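Local coordinates for protein 2-oxoglutarate dehydrogenase E3 component (Thermus thermophilus, PDB 2YQU) that probably reoxidises the dihydrolipoyl groups of 2-oxo acid dehydrogenase complexes with NAD(+), using one bound FAD per subunit, at residues 140-145 / 261-266. Numbering follows the deposited sequence.
Sequences APLIPP and GRRPYT. With FAD (flavin-adenine dinucleotide), chain D.
A140 and R263 face each other as a hydrogen-bonded antiparallel pair: R263 N gives its hydrogen to A140 O at 2.9 Å, and A140 N returns one to R263 O at 3.0 Å, the second bond clearly more bent. Two residues further along, L142 N reaches G261 O at 3.0 Å, coming in well above the carbonyl plane. P141, having no N-H, sits between these bonds opposite R262 in a non-hydrogen-bonded pair, and the R262 CA-H leans on A140 O.

The side chain of R262 runs beside that of P141, pointing the same way. Its chain bends at chi3 (64°), which lays the guanidinium over the backbone of 140-141, with A140 C 3.9 Å above the centre of one face and P141 CD 3.5 Å from NH1. Over the opposite face comes the FAD methyl C8M, 3.7 Å from NH1, so one face lies on the peptide and the other meets a flavin methyl, near NH1.

The two short strands, 139-141 and 262-264, form a ribbon of their own, joining the chain as it leaves the FAD-binding Rossmann-type region to its return from the NAD(+)-binding one, as in other pyridine nucleotide-disulfide oxidoreductases of this class; G261 is a predicted NAD(+) contact.

Two residues past R263, Y265 has its CG anti to the backbone N (chi1 -176°). That brings CD1 within 3.9 Å of A140 CB, while the other edge of the ring meets adenine N7A in plane, 3.6 Å from CE2.

Outside the two segments, S139 OG hydrogen-bonds R262 NE and steadies the guanidinium. Y265 is held through its backbone, by backbone hydrogen bonding with G138, and its carbonyl O bonds T137 OG1.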
loop_
_atom_site.group_PDB
_atom_site.type_symbol
_atom_site.label_atom_id
_atom_site.label_comp_id
_atom_site.label_asym_id
_atom_site.label_seq_id
_atom_site.Cartn_x
_atom_site.Cartn_y
_atom_site.Cartn_z
ATOM N N ALA A 140 -6.015 -13.989 -26.467
ATOM C CA ALA A 140 -7.415 -14.388 -26.410
ATOM C C ALA A 140 -7.534 -15.604 -25.505
ATOM O O ALA A 140 -6.556 -16.316 -25.302
ATOM C CB ALA A 140 -7.918 -14.718 -27.810
ATOM N N PRO A 141 -8.712 -15.862 -24.944
ATOM C CA PRO A 141 -8.897 -17.080 -24.153
ATOM C C PRO A 141 -8.506 -18.339 -24.929
ATOM O O PRO A 141 -8.838 -18.462 -26.107
ATOM C CB PRO A 141 -10.394 -17.074 -23.857
ATOM C CG PRO A 141 -10.748 -15.652 -23.861
ATOM C CD PRO A 141 -9.937 -15.045 -24.974
ATOM N N LEU A 142 -7.783 -19.231 -24.264
ATOM C CA LEU A 142 -7.447 -20.543 -24.801
ATOM C C LEU A 142 -8.653 -21.438 -24.598
ATOM O O LEU A 142 -9.088 -21.655 -23.468
ATOM C CB LEU A 142 -6.239 -21.137 -24.077
ATOM C CG LEU A 142 -5.752 -22.518 -24.552
ATOM C CD1 LEU A 142 -4.978 -22.395 -25.851
ATOM C CD2 LEU A 142 -4.889 -23.188 -23.491
ATOM N N ILE A 143 -9.200 -21.936 -25.693
ATOM C CA ILE A 143 -10.333 -22.838 -25.635
ATOM C C ILE A 143 -9.893 -24.170 -26.233
ATOM O O ILE A 143 -9.888 -24.333 -27.462
ATOM C CB ILE A 143 -11.537 -22.259 -26.393
ATOM C CG1 ILE A 143 -11.932 -20.896 -25.800
ATOM C CG2 ILE A 143 -12.721 -23.243 -26.335
ATOM C CD1 ILE A 143 -13.152 -20.274 -26.440
ATOM N N PRO A 144 -9.515 -25.127 -25.386
ATOM C CA PRO A 144 -9.165 -26.462 -25.880
ATOM C C PRO A 144 -10.343 -27.097 -26.623
ATOM O O PRO A 144 -11.493 -26.775 -26.319
ATOM C CB PRO A 144 -8.840 -27.243 -24.604
ATOM C CG PRO A 144 -8.501 -26.184 -23.590
ATOM C CD PRO A 144 -9.380 -25.031 -23.919
ATOM N N PRO A 145 -10.074 -27.977 -27.583
ATOM C CA PRO A 145 -11.150 -28.570 -28.392
ATOM C C PRO A 145 -12.192 -29.351 -27.581
ATOM O O PRO A 145 -13.331 -29.460 -28.031
ATOM C CB PRO A 145 -10.403 -29.491 -29.367
ATOM C CG PRO A 145 -9.000 -29.036 -29.344
ATOM C CD PRO A 145 -8.743 -28.478 -27.976
ATOM N N GLY A 261 -5.923 -20.570 -19.639
ATOM C CA GLY A 261 -4.830 -19.777 -20.171
ATOM C C GLY A 261 -5.287 -18.830 -21.248
ATOM O O GLY A 261 -6.462 -18.779 -21.585
ATOM N N ARG A 262 -4.343 -18.054 -21.766
ATOM C CA ARG A 262 -4.583 -17.211 -22.923
ATOM C C ARG A 262 -3.469 -17.411 -23.935
ATOM O O ARG A 262 -2.329 -17.691 -23.585
ATOM C CB ARG A 262 -4.677 -15.739 -22.504
ATOM C CG ARG A 262 -5.882 -15.432 -21.631
ATOM C CD ARG A 262 -5.928 -13.986 -21.153
ATOM N NE ARG A 262 -6.068 -13.050 -22.272
ATOM C CZ ARG A 262 -7.217 -12.712 -22.837
ATOM N NH1 ARG A 262 -8.361 -13.217 -22.413
ATOM N NH2 ARG A 262 -7.226 -11.847 -23.845
ATOM N N ARG A 263 -3.827 -17.276 -25.204
ATOM C CA ARG A 263 -2.925 -17.548 -26.307
ATOM C C ARG A 263 -2.689 -16.262 -27.082
ATOM O O ARG A 263 -3.622 -15.516 -27.335
ATOM C CB ARG A 263 -3.551 -18.600 -27.224
ATOM C CG ARG A 263 -2.618 -19.139 -28.287
ATOM C CD ARG A 263 -3.152 -20.352 -29.037
ATOM N NE ARG A 263 -2.058 -21.195 -29.517
ATOM C CZ ARG A 263 -1.491 -21.120 -30.721
ATOM N NH1 ARG A 263 -0.489 -21.950 -31.025
ATOM N NH2 ARG A 263 -1.909 -20.231 -31.620
ATOM N N PRO A 264 -1.440 -16.002 -27.466
ATOM C CA PRO A 264 -1.123 -14.825 -28.279
ATOM C C PRO A 264 -2.055 -14.765 -29.490
ATOM O O PRO A 264 -2.289 -15.800 -30.107
ATOM C CB PRO A 264 0.331 -15.071 -28.718
ATOM C CG PRO A 264 0.879 -16.074 -27.803
ATOM C CD PRO A 264 -0.252 -16.813 -27.159
ATOM N N TYR A 265 -2.591 -13.585 -29.793
ATOM C CA TYR A 265 -3.604 -13.413 -30.833
ATOM C C TYR A 265 -3.037 -12.690 -32.062
ATOM O O TYR A 265 -2.628 -11.533 -31.983
ATOM C CB TYR A 265 -4.802 -12.635 -30.266
ATOM C CG TYR A 265 -5.958 -12.482 -31.237
ATOM C CD1 TYR A 265 -6.903 -13.498 -31.392
ATOM C CD2 TYR A 265 -6.102 -11.330 -32.000
ATOM C CE1 TYR A 265 -7.956 -13.362 -32.272
ATOM C CE2 TYR A 265 -7.146 -11.187 -32.888
ATOM C CZ TYR A 265 -8.081 -12.206 -33.012
ATOM O OH TYR A 265 -9.125 -12.073 -33.902
ATOM N N THR A 266 -3.021 -13.385 -33.197
ATOM C CA THR A 266 -2.578 -12.800 -34.460
ATOM C C THR A 266 -3.540 -13.137 -35.599
ATOM O O THR A 266 -3.174 -13.029 -36.767
ATOM C CB THR A 266 -1.155 -13.292 -34.820
ATOM O OG1 THR A 266 -1.124 -14.723 -34.884
ATOM C CG2 THR A 266 -0.137 -12.939 -33.727
HETATM P PA FAD D . -4.622 -6.327 -25.267
HETATM O O1A FAD D . -5.319 -7.629 -25.413
HETATM O O2A FAD D . -4.982 -5.588 -23.972
HETATM O O5B FAD D . -4.927 -5.430 -26.557
HETATM C C5B FAD D . -4.877 -6.009 -27.837
HETATM C C4B FAD D . -5.857 -5.252 -28.708
HETATM O O4B FAD D . -5.541 -5.521 -30.059
HETATM C C3B FAD D . -7.303 -5.691 -28.494
HETATM O O3B FAD D . -8.095 -4.587 -28.118
HETATM C C2B FAD D . -7.738 -6.240 -29.839
HETATM O O2B FAD D . -9.066 -5.884 -30.151
HETATM C C1B FAD D . -6.741 -5.605 -30.795
HETATM N N9A FAD D . -6.421 -6.341 -32.022
HETATM C C8A FAD D . -5.955 -7.625 -32.149
HETATM N N7A FAD D . -5.734 -7.878 -33.452
HETATM C C5A FAD D . -6.054 -6.771 -34.162
HETATM C C6A FAD D . -6.025 -6.474 -35.521
HETATM N N6A FAD D . -5.487 -7.293 -36.422
HETATM N N1A FAD D . -6.420 -5.220 -35.911
HETATM C C2A FAD D . -6.836 -4.262 -35.020
HETATM N N3A FAD D . -6.853 -4.561 -33.674
HETATM C C4A FAD D . -6.478 -5.797 -33.271
HETATM N N1 FAD D . -3.249 -7.940 -16.218
HETATM C C2 FAD D . -2.687 -7.246 -15.169
HETATM O O2 FAD D . -1.542 -6.790 -15.245
HETATM N N3 FAD D . -3.408 -7.059 -14.016
HETATM C C4 FAD D . -4.682 -7.565 -13.895
HETATM O O4 FAD D . -5.337 -7.196 -12.935
HETATM C C4X FAD D . -5.271 -8.264 -14.948
HETATM N N5 FAD D . -6.554 -8.775 -14.836
HETATM C C5X FAD D . -7.108 -9.465 -15.912
HETATM C C6 FAD D . -8.402 -9.981 -15.794
HETATM C C7 FAD D . -8.977 -10.680 -16.865
HETATM C C7M FAD D . -10.409 -11.129 -16.740
HETATM C C8 FAD D . -8.262 -10.856 -18.045
HETATM C C8M FAD D . -8.947 -11.311 -19.308
HETATM C C9 FAD D . -6.969 -10.344 -18.159
HETATM C C9A FAD D . -6.382 -9.653 -17.091
HETATM N N10 FAD D . -5.083 -9.149 -17.190
HETATM C C10 FAD D . -4.540 -8.454 -16.119
HETATM C "C1'" FAD D . -4.198 -9.418 -18.380
HETATM C "C2'" FAD D . -4.228 -8.185 -19.286
HETATM O "O2'" FAD D . -5.554 -7.910 -19.712
HETATM C "C3'" FAD D . -3.284 -8.318 -20.477
HETATM O "O3'" FAD D . -1.995 -8.685 -20.022
HETATM C "C4'" FAD D . -3.166 -6.998 -21.231
HETATM O "O4'" FAD D . -4.428 -6.580 -21.690
HETATM C "C5'" FAD D . -2.168 -7.124 -22.388
HETATM O "O5'" FAD D . -2.126 -5.924 -23.126
HETATM P P FAD D . -1.794 -5.944 -24.699
HETATM O O1P FAD D . -1.706 -4.536 -25.194
HETATM O O2P FAD D . -0.600 -6.831 -25.000
HETATM O O3P FAD D . -3.052 -6.656 -25.416
#